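PDB 1QYI: hypothetical protein from Staphylococcus aureus subsp. aureus, which is of unknown function but, with its haloacid dehalogenase-like domain, probably acts as a hydrolase of that superfamily. Local coordinates for residues 57-62 against 82-87; 244-249 against 253-258; 317-322 against 371-376. One frame throughout, in Å; residues are numbered along the deposited sequence.

Contact 1. Residues 57-62 against 82-87; sequences NRIFQK and FIVFSI
V84 reaches from helix 77-93 to the last turn of helix 49-60 and splits its two methyls between I59 and F60. This is helix-to-helix packing inside the helical region that follows strand 3-6 in the chain, a placement consistent with the inserted cap of a HAD-type hydrolase. The closest backbones are those of I59 and V84, with 8.3 Å between their CA atoms, so side chains alone make the contact. V84 CG1 meets I59 CG2 at 3.9 Å. V84 CG2 comes instead to the edge of the F60 ring, near its plane, at 4.0 Å from CE1. The fork works because V84 carries CG1 opposite its backbone N (chi1 167°), which swings CG2 round beside that N and toward F60. I59 also covers part of the ring, its CG2 lying over one face toward the rim. Beyond this apolar trio, F60 rests on S22 and A23 of helix 16-31. The end of its own helix is tied off by Q61, the first residue to leave helical geometry, whose NE2 donates to R58 O at 2.7 Å, in the carbonyl plane. On the far helix, S86 OG bonds F82 O at 3.1 Å from above the carbonyl plane and sits over the centre of the F82 ring, 3.7 Å up.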
loop_
_atom_site.group_PDB
_atom_site.type_symbol
_atom_site.label_atom_id
_atom_site.label_comp_id
_atom_site.label_asym_id
_atom_site.label_seq_id
_atom_site.Cartn_x
_atom_site.Cartn_y
_atom_site.Cartn_z
ATOM N N ASN A 57 -14.307 -9.221 3.380
ATOM C CA ASN A 57 -15.230 -9.067 4.477
ATOM C C ASN A 57 -15.041 -10.179 5.499
ATOM O O ASN A 57 -14.998 -9.920 6.700
ATOM C CB ASN A 57 -16.659 -9.077 3.961
ATOM C CG ASN A 57 -17.661 -9.017 5.075
ATOM O OD1 ASN A 57 -17.605 -8.122 5.916
ATOM N ND2 ASN A 57 -18.588 -9.968 5.097
ATOM N N ARG A 58 -14.924 -11.417 5.031
ATOM C CA ARG A 58 -14.740 -12.545 5.940
ATOM C C ARG A 58 -13.403 -12.486 6.674
ATOM O O ARG A 58 -13.355 -12.603 7.898
ATOM C CB ARG A 58 -14.817 -13.873 5.186
ATOM C CG ARG A 58 -16.180 -14.259 4.660
ATOM C CD ARG A 58 -16.110 -15.686 4.154
ATOM N NE ARG A 58 -15.809 -16.607 5.256
ATOM C CZ ARG A 58 -15.308 -17.830 5.106
ATOM N NH1 ARG A 58 -15.038 -18.298 3.892
ATOM N NH2 ARG A 58 -15.079 -18.585 6.170
ATOM N N ILE A 59 -12.322 -12.319 5.916
ATOM C CA ILE A 59 -10.977 -12.269 6.485
ATOM C C ILE A 59 -10.813 -11.152 7.519
ATOM O O ILE A 59 -10.425 -11.416 8.654
ATOM C CB ILE A 59 -9.897 -12.098 5.370
ATOM C CG1 ILE A 59 -9.998 -13.234 4.351
ATOM C CG2 ILE A 59 -8.497 -12.100 5.985
ATOM C CD1 ILE A 59 -9.835 -14.626 4.958
ATOM N N PHE A 60 -11.124 -9.915 7.137
ATOM C CA PHE A 60 -10.979 -8.779 8.042
ATOM C C PHE A 60 -12.178 -8.421 8.934
ATOM O O PHE A 60 -12.092 -7.489 9.738
ATOM C CB PHE A 60 -10.551 -7.530 7.256
ATOM C CG PHE A 60 -9.221 -7.661 6.574
ATOM C CD1 PHE A 60 -8.098 -8.063 7.284
ATOM C CD2 PHE A 60 -9.089 -7.367 5.216
ATOM C CE1 PHE A 60 -6.855 -8.174 6.656
ATOM C CE2 PHE A 60 -7.851 -7.472 4.577
ATOM C CZ PHE A 60 -6.732 -7.876 5.296
ATOM N N GLN A 61 -13.281 -9.153 8.790
ATOM C CA GLN A 61 -14.485 -8.920 9.588
ATOM C C GLN A 61 -14.999 -7.483 9.477
ATOM O O GLN A 61 -14.973 -6.713 10.444
ATOM C CB GLN A 61 -14.209 -9.259 11.050
ATOM C CG GLN A 61 -13.776 -10.690 11.262
ATOM C CD GLN A 61 -14.923 -11.673 11.149
ATOM O OE1 GLN A 61 -15.757 -11.781 12.048
ATOM N NE2 GLN A 61 -14.977 -12.389 10.034
ATOM N N LYS A 62 -15.473 -7.128 8.290
ATOM C CA LYS A 62 -15.981 -5.790 8.040
ATOM C C LYS A 62 -14.873 -4.764 8.195
ATOM O O LYS A 62 -15.131 -3.603 8.508
ATOM C CB LYS A 62 -17.131 -5.442 8.994
ATOM C CG LYS A 62 -18.502 -5.996 8.584
ATOM C CD LYS A 62 -18.938 -5.477 7.212
ATOM C CE LYS A 62 -20.307 -6.019 6.822
ATOM N NZ LYS A 62 -20.779 -5.511 5.499
ATOM N N PHE A 82 0.397 -10.712 6.720
ATOM C CA PHE A 82 1.244 -11.702 7.376
ATOM C C PHE A 82 0.740 -12.021 8.783
ATOM O O PHE A 82 0.579 -13.188 9.124
ATOM C CB PHE A 82 2.691 -11.206 7.465
ATOM C CG PHE A 82 3.609 -12.125 8.241
ATOM C CD1 PHE A 82 4.038 -13.333 7.691
ATOM C CD2 PHE A 82 4.059 -11.770 9.514
ATOM C CE1 PHE A 82 4.903 -14.168 8.389
ATOM C CE2 PHE A 82 4.927 -12.599 10.225
ATOM C CZ PHE A 82 5.353 -13.804 9.658
ATOM N N ILE A 83 0.512 -10.989 9.598
ATOM C CA ILE A 83 0.043 -11.180 10.972
ATOM C C ILE A 83 -1.307 -11.895 11.010
ATOM O O ILE A 83 -1.517 -12.810 11.808
ATOM C CB ILE A 83 -0.054 -9.813 11.754
ATOM C CG1 ILE A 83 1.091 -9.689 12.774
ATOM C CG2 ILE A 83 -1.344 -9.733 12.561
ATOM C CD1 ILE A 83 2.485 -9.568 12.189
ATOM N N VAL A 84 -2.218 -11.481 10.140
ATOM C CA VAL A 84 -3.545 -12.084 10.067
ATOM C C VAL A 84 -3.453 -13.567 9.690
ATOM O O VAL A 84 -4.186 -14.400 10.216
ATOM C CB VAL A 84 -4.426 -11.335 9.031
ATOM C CG1 VAL A 84 -5.679 -12.137 8.714
ATOM C CG2 VAL A 84 -4.801 -9.963 9.589
ATOM N N PHE A 85 -2.540 -13.900 8.786
ATOM C CA PHE A 85 -2.399 -15.279 8.366
ATOM C C PHE A 85 -1.686 -16.129 9.411
ATOM O O PHE A 85 -1.898 -17.345 9.480
ATOM C CB PHE A 85 -1.647 -15.351 7.043
ATOM C CG PHE A 85 -1.320 -16.749 6.632
ATOM C CD1 PHE A 85 -2.304 -17.581 6.113
ATOM C CD2 PHE A 85 -0.028 -17.254 6.817
ATOM C CE1 PHE A 85 -2.010 -18.901 5.785
ATOM C CE2 PHE A 85 0.278 -18.574 6.493
ATOM C CZ PHE A 85 -0.712 -19.405 5.975
ATOM N N SER A 86 -0.834 -15.504 10.216
ATOM C CA SER A 86 -0.105 -16.235 11.259
ATOM C C SER A 86 -1.046 -16.668 12.390
ATOM O O SER A 86 -0.923 -17.769 12.930
ATOM C CB SER A 86 1.027 -15.372 11.834
ATOM O OG SER A 86 2.073 -15.205 10.904
ATOM N N ILE A 87 -1.987 -15.791 12.728
ATOM C CA ILE A 87 -2.959 -16.048 13.783
ATOM C C ILE A 87 -3.778 -17.292 13.452
ATOM O O ILE A 87 -4.101 -18.091 14.332
ATOM C CB ILE A 87 -3.894 -14.826 13.964
ATOM C CG1 ILE A 87 -3.061 -13.612 14.360
ATOM C CG2 ILE A 87 -4.939 -15.109 15.034
ATOM C CD1 ILE A 87 -2.197 -13.871 15.581
#

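Contact 2. Residues 244-249 against 253-258; sequences ETVVPF and GLLPYF
F249 carries most of this contact, meeting L254, L255 and F258 just after helix 242-252 ends in a Schellman motif at G253, the residue with positive phi. Its backbone takes part first: F249 O accepts from L254 N at 2.9 Å and from L255 N at 3.3 Å, the latter from well above the carbonyl plane, with a weak third bond from G253 N. From there the side chain climbs away. CB lies 4.2 Å from L255 CD1, and the other methyl of that leucine, CD2, meets V246 CG1 one turn back at the same distance. Further out, CD2 of F249 touches L254 CB at 3.7 Å, while L254 CD1 hangs over one ring face as a CH-pi contact, 4.3 Å from the centroid and 13° off the normal. Next along the rim, CE2 approaches CE2 of F258 at 3.8 Å. The two rings form an offset edge-to-face pair, planes at 69°, with F249 giving its edge. F12, in the loop after strand 3-6, makes a second edge-to-face pair with F249, while F258 packs on L234 and I236 of strand 233-237. The turn lies on the way from helix 242-252 to strand 263-264, within the Rossmann-like core. Two chemistries act on it: F249 O, near the helix end, is satisfied by N-H groups of residues that follow, and beside those bonds two rings and three branched side chains pack together, which probably helps to set the path of the chain.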
loop_
_atom_site.group_PDB
_atom_site.type_symbol
_atom_site.label_atom_id
_atom_site.label_comp_id
_atom_site.label_asym_id
_atom_site.label_seq_id
_atom_site.Cartn_x
_atom_site.Cartn_y
_atom_site.Cartn_z
ATOM N N GLU A 244 3.877 0.606 -9.883
ATOM C CA GLU A 244 2.554 0.814 -9.315
ATOM C C GLU A 244 1.970 2.176 -9.670
ATOM O O GLU A 244 0.792 2.442 -9.426
ATOM C CB GLU A 244 2.610 0.623 -7.795
ATOM C CG GLU A 244 2.320 -0.820 -7.372
ATOM C CD GLU A 244 3.062 -1.248 -6.112
ATOM O OE1 GLU A 244 3.017 -0.498 -5.111
ATOM O OE2 GLU A 244 3.672 -2.343 -6.120
ATOM N N THR A 245 2.807 3.030 -10.256
ATOM C CA THR A 245 2.407 4.368 -10.682
ATOM C C THR A 245 2.210 4.399 -12.203
ATOM O O THR A 245 1.134 4.738 -12.703
ATOM C CB THR A 245 3.485 5.412 -10.318
ATOM O OG1 THR A 245 3.931 5.178 -8.979
ATOM C CG2 THR A 245 2.928 6.819 -10.424
ATOM N N VAL A 246 3.259 4.044 -12.937
ATOM C CA VAL A 246 3.199 4.043 -14.396
ATOM C C VAL A 246 2.122 3.111 -14.981
ATOM O O VAL A 246 1.226 3.579 -15.680
ATOM C CB VAL A 246 4.581 3.696 -15.007
ATOM C CG1 VAL A 246 4.438 3.328 -16.478
ATOM C CG2 VAL A 246 5.501 4.899 -14.872
ATOM N N VAL A 247 2.206 1.813 -14.691
ATOM C CA VAL A 247 1.256 0.842 -15.214
ATOM C C VAL A 247 -0.199 1.262 -15.058
ATOM O O VAL A 247 -0.953 1.268 -16.032
ATOM C CB VAL A 247 1.460 -0.536 -14.554
ATOM C CG1 VAL A 247 0.483 -1.550 -15.122
ATOM C CG2 VAL A 247 2.890 -1.000 -14.776
ATOM N N PRO A 248 -0.616 1.627 -13.837
ATOM C CA PRO A 248 -2.009 2.041 -13.637
ATOM C C PRO A 248 -2.382 3.238 -14.517
ATOM O O PRO A 248 -3.350 3.184 -15.275
ATOM C CB PRO A 248 -2.064 2.380 -12.148
ATOM C CG PRO A 248 -0.977 1.517 -11.557
ATOM C CD PRO A 248 0.127 1.635 -12.566
ATOM N N PHE A 249 -1.603 4.312 -14.419
ATOM C CA PHE A 249 -1.863 5.512 -15.209
ATOM C C PHE A 249 -1.835 5.223 -16.702
ATOM O O PHE A 249 -2.605 5.796 -17.478
ATOM C CB PHE A 249 -0.851 6.617 -14.868
ATOM C CG PHE A 249 -1.273 7.491 -13.712
ATOM C CD1 PHE A 249 -1.613 6.935 -12.483
ATOM C CD2 PHE A 249 -1.325 8.874 -13.850
ATOM C CE1 PHE A 249 -1.998 7.741 -11.411
ATOM C CE2 PHE A 249 -1.709 9.687 -12.780
ATOM C CZ PHE A 249 -2.045 9.112 -11.559
ATOM N N GLY A 253 -4.972 5.685 -19.280
ATOM C CA GLY A 253 -4.908 6.743 -20.277
ATOM C C GLY A 253 -4.618 8.114 -19.681
ATOM O O GLY A 253 -4.961 9.136 -20.267
ATOM N N LEU A 254 -3.977 8.145 -18.517
ATOM C CA LEU A 254 -3.665 9.411 -17.874
ATOM C C LEU A 254 -2.203 9.769 -18.090
ATOM O O LEU A 254 -1.837 10.945 -18.128
ATOM C CB LEU A 254 -3.964 9.329 -16.376
ATOM C CG LEU A 254 -5.398 8.957 -15.996
ATOM C CD1 LEU A 254 -5.490 8.746 -14.498
ATOM C CD2 LEU A 254 -6.364 10.040 -16.453
ATOM N N LEU A 255 -1.372 8.748 -18.243
ATOM C CA LEU A 255 0.058 8.941 -18.438
ATOM C C LEU A 255 0.414 10.008 -19.475
ATOM O O LEU A 255 1.304 10.819 -19.251
ATOM C CB LEU A 255 0.711 7.610 -18.813
ATOM C CG LEU A 255 2.220 7.566 -18.591
ATOM C CD1 LEU A 255 2.516 7.805 -17.121
ATOM C CD2 LEU A 255 2.758 6.220 -19.043
ATOM N N PRO A 256 -0.270 10.016 -20.631
ATOM C CA PRO A 256 0.025 11.015 -21.666
ATOM C C PRO A 256 -0.006 12.482 -21.206
ATOM O O PRO A 256 0.510 13.364 -21.901
ATOM C CB PRO A 256 -1.023 10.710 -22.737
ATOM C CG PRO A 256 -1.137 9.214 -22.649
ATOM C CD PRO A 256 -1.190 8.982 -21.147
ATOM N N TYR A 257 -0.599 12.735 -20.039
ATOM C CA TYR A 257 -0.701 14.093 -19.482
ATOM C C TYR A 257 0.409 14.393 -18.485
ATOM O O TYR A 257 0.417 15.456 -17.865
ATOM C CB TYR A 257 -2.039 14.279 -18.771
ATOM C CG TYR A 257 -3.229 14.079 -19.667
ATOM C CD1 TYR A 257 -3.575 15.035 -20.628
ATOM C CD2 TYR A 257 -4.004 12.927 -19.570
ATOM C CE1 TYR A 257 -4.665 14.845 -21.470
ATOM C CE2 TYR A 257 -5.090 12.721 -20.401
ATOM C CZ TYR A 257 -5.420 13.677 -21.350
ATOM O OH TYR A 257 -6.493 13.447 -22.176
ATOM N N PHE A 258 1.343 13.458 -18.337
ATOM C CA PHE A 258 2.448 13.622 -17.403
ATOM C C PHE A 258 3.763 13.225 -18.059
ATOM O O PHE A 258 3.911 12.088 -18.497
ATOM C CB PHE A 258 2.230 12.733 -16.177
ATOM C CG PHE A 258 0.960 13.014 -15.442
ATOM C CD1 PHE A 258 0.931 13.947 -14.417
ATOM C CD2 PHE A 258 -0.216 12.352 -15.778
ATOM C CE1 PHE A 258 -0.245 14.215 -13.738
ATOM C CE2 PHE A 258 -1.399 12.616 -15.102
ATOM C CZ PHE A 258 -1.414 13.550 -14.080
#

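Contact 3. Residues 317-322 against 371-376; sequences DVFIVG and GVLDNL
F319 stands on the extended strand 318-322 with its CA 9.7 Å from that of L373, in the last turn of helix 369-373, too far for the backbones to meet. The contact is therefore a side-chain bridge between the central parallel sheet of the Rossmann-like HAD fold and the C-terminal helix laid against it. F319 points its CB toward the helix, and its ring meets two leucines, L373 and L376. L373 CD2 lies over one face of the ring, a loose approach of 4.5 Å to CE2. L376, three residues on, comes from the opposite direction to the phenylalanine and meets the tip of the ring obliquely: CD2 is 3.9 Å from CE1, and CD1 is 4.1 Å from CZ. In L376 the CG lies beside the backbone N (chi1 -76°), which carries CG and its two methyls on toward the ring. T337 of the neighbouring strand and F232 also pack on F319. V318 and I320, alternating with it along the strand, turn to helix 288-295. L376 O accepts from Y361 OH, a tie to the edge strand 361-363. The turn leading to L376 is closed by N375, whose ND2 donates to G371 O at 3.1 Å, nearly in its own amide plane and on a carbonyl lone pair.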
loop_
_atom_site.group_PDB
_atom_site.type_symbol
_atom_site.label_atom_id
_atom_site.label_comp_id
_atom_site.label_asym_id
_atom_site.label_seq_id
_atom_site.Cartn_x
_atom_site.Cartn_y
_atom_site.Cartn_z
ATOM N N ASP A 317 3.525 29.883 -8.303
ATOM C CA ASP A 317 4.132 29.115 -9.382
ATOM C C ASP A 317 3.999 27.594 -9.244
ATOM O O ASP A 317 4.184 26.848 -10.212
ATOM C CB ASP A 317 5.592 29.537 -9.503
ATOM C CG ASP A 317 5.742 31.046 -9.546
ATOM O OD1 ASP A 317 4.876 31.707 -10.163
ATOM O OD2 ASP A 317 6.714 31.582 -8.974
ATOM N N VAL A 318 3.666 27.141 -8.039
ATOM C CA VAL A 318 3.495 25.722 -7.791
ATOM C C VAL A 318 2.302 25.460 -6.884
ATOM O O VAL A 318 2.162 26.076 -5.831
ATOM C CB VAL A 318 4.765 25.112 -7.166
ATOM C CG1 VAL A 318 4.625 23.587 -7.072
ATOM C CG2 VAL A 318 5.992 25.488 -7.990
ATOM N N PHE A 319 1.446 24.542 -7.326
ATOM C CA PHE A 319 0.238 24.131 -6.614
ATOM C C PHE A 319 0.296 22.620 -6.380
ATOM O O PHE A 319 0.225 21.819 -7.325
ATOM C CB PHE A 319 -1.009 24.422 -7.447
ATOM C CG PHE A 319 -1.260 25.878 -7.685
ATOM C CD1 PHE A 319 -1.735 26.690 -6.665
ATOM C CD2 PHE A 319 -1.002 26.442 -8.928
ATOM C CE1 PHE A 319 -1.953 28.034 -6.879
ATOM C CE2 PHE A 319 -1.217 27.784 -9.147
ATOM C CZ PHE A 319 -1.691 28.584 -8.117
ATOM N N ILE A 320 0.404 22.228 -5.121
ATOM C CA ILE A 320 0.454 20.822 -4.774
ATOM C C ILE A 320 -0.962 20.365 -4.443
ATOM O O ILE A 320 -1.635 20.956 -3.598
ATOM C CB ILE A 320 1.404 20.595 -3.594
ATOM C CG1 ILE A 320 2.841 20.732 -4.088
ATOM C CG2 ILE A 320 1.156 19.234 -2.978
ATOM C CD1 ILE A 320 3.890 20.597 -3.002
ATOM N N VAL A 321 -1.394 19.312 -5.135
ATOM C CA VAL A 321 -2.728 18.729 -4.994
ATOM C C VAL A 321 -2.653 17.347 -4.356
ATOM O O VAL A 321 -2.251 16.362 -4.990
ATOM C CB VAL A 321 -3.424 18.601 -6.382
ATOM C CG1 VAL A 321 -4.778 17.908 -6.245
ATOM C CG2 VAL A 321 -3.586 19.973 -7.014
ATOM N N GLY A 322 -3.047 17.279 -3.093
ATOM C CA GLY A 322 -3.004 16.015 -2.400
ATOM C C GLY A 322 -4.050 15.934 -1.323
ATOM O O GLY A 322 -4.869 16.834 -1.159
ATOM N N GLY A 371 -12.591 25.424 -9.397
ATOM C CA GLY A 371 -13.058 26.487 -8.528
ATOM C C GLY A 371 -11.923 27.223 -7.860
ATOM O O GLY A 371 -11.983 28.435 -7.671
ATOM N N VAL A 372 -10.876 26.486 -7.508
ATOM C CA VAL A 372 -9.717 27.069 -6.861
ATOM C C VAL A 372 -8.872 27.876 -7.830
ATOM O O VAL A 372 -8.345 28.931 -7.474
ATOM C CB VAL A 372 -8.826 25.990 -6.253
ATOM C CG1 VAL A 372 -7.647 26.631 -5.541
ATOM C CG2 VAL A 372 -9.635 25.138 -5.298
ATOM N N LEU A 373 -8.729 27.391 -9.056
ATOM C CA LEU A 373 -7.905 28.116 -10.019
ATOM C C LEU A 373 -8.612 29.338 -10.613
ATOM O O LEU A 373 -7.960 30.253 -11.117
ATOM C CB LEU A 373 -7.422 27.168 -11.127
ATOM C CG LEU A 373 -6.632 25.943 -10.635
ATOM C CD1 LEU A 373 -6.251 25.065 -11.815
ATOM C CD2 LEU A 373 -5.397 26.390 -9.878
ATOM N N ASP A 374 -9.937 29.369 -10.540
ATOM C CA ASP A 374 -10.658 30.513 -11.077
ATOM C C ASP A 374 -11.100 31.451 -9.960
ATOM O O ASP A 374 -11.747 32.471 -10.201
ATOM C CB ASP A 374 -11.854 30.051 -11.916
ATOM C CG ASP A 374 -11.426 29.251 -13.141
ATOM O OD1 ASP A 374 -10.415 29.634 -13.774
ATOM O OD2 ASP A 374 -12.092 28.246 -13.475
ATOM N N ASN A 375 -10.720 31.098 -8.737
ATOM C CA ASN A 375 -11.052 31.889 -7.564
ATOM C C ASN A 375 -9.901 31.925 -6.574
ATOM O O ASN A 375 -10.115 31.897 -5.363
ATOM C CB ASN A 375 -12.292 31.318 -6.878
ATOM C CG ASN A 375 -13.558 31.598 -7.649
ATOM O OD1 ASN A 375 -13.980 32.746 -7.768
ATOM N ND2 ASN A 375 -14.169 30.551 -8.187
ATOM N N LEU A 376 -8.677 31.989 -7.086
ATOM C CA LEU A 376 -7.503 32.022 -6.221
ATOM C C LEU A 376 -7.618 33.044 -5.102
ATOM O O LEU A 376 -7.316 32.738 -3.950
ATOM C CB LEU A 376 -6.250 32.305 -7.040
ATOM C CG LEU A 376 -5.755 31.095 -7.830
ATOM C CD1 LEU A 376 -4.571 31.508 -8.684
ATOM C CD2 LEU A 376 -5.358 29.974 -6.854
#

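Overall arrangement
The three contacts follow one another along the chain without overlapping. Contact 1 sits alone in the helical region, joining helices 49-60 and 77-93; its centre is 32 Å from that of contact 2 and 41 Å from that of contact 3, across the centre of the chain. Contacts 2 and 3 belong to the core built on the parallel sheet, with centres 22 Å apart and nearest atoms about 9 Å apart. Contact 2 lies where helix 242-252 turns toward edge strand 263-264, while contact 3 is where the C-terminal helix 369-373 and the residues after it pack on inner strand 318-322. This two-part layout, a helical insert and a Rossmann-like core, is consistent with a capped HAD-type hydrolase.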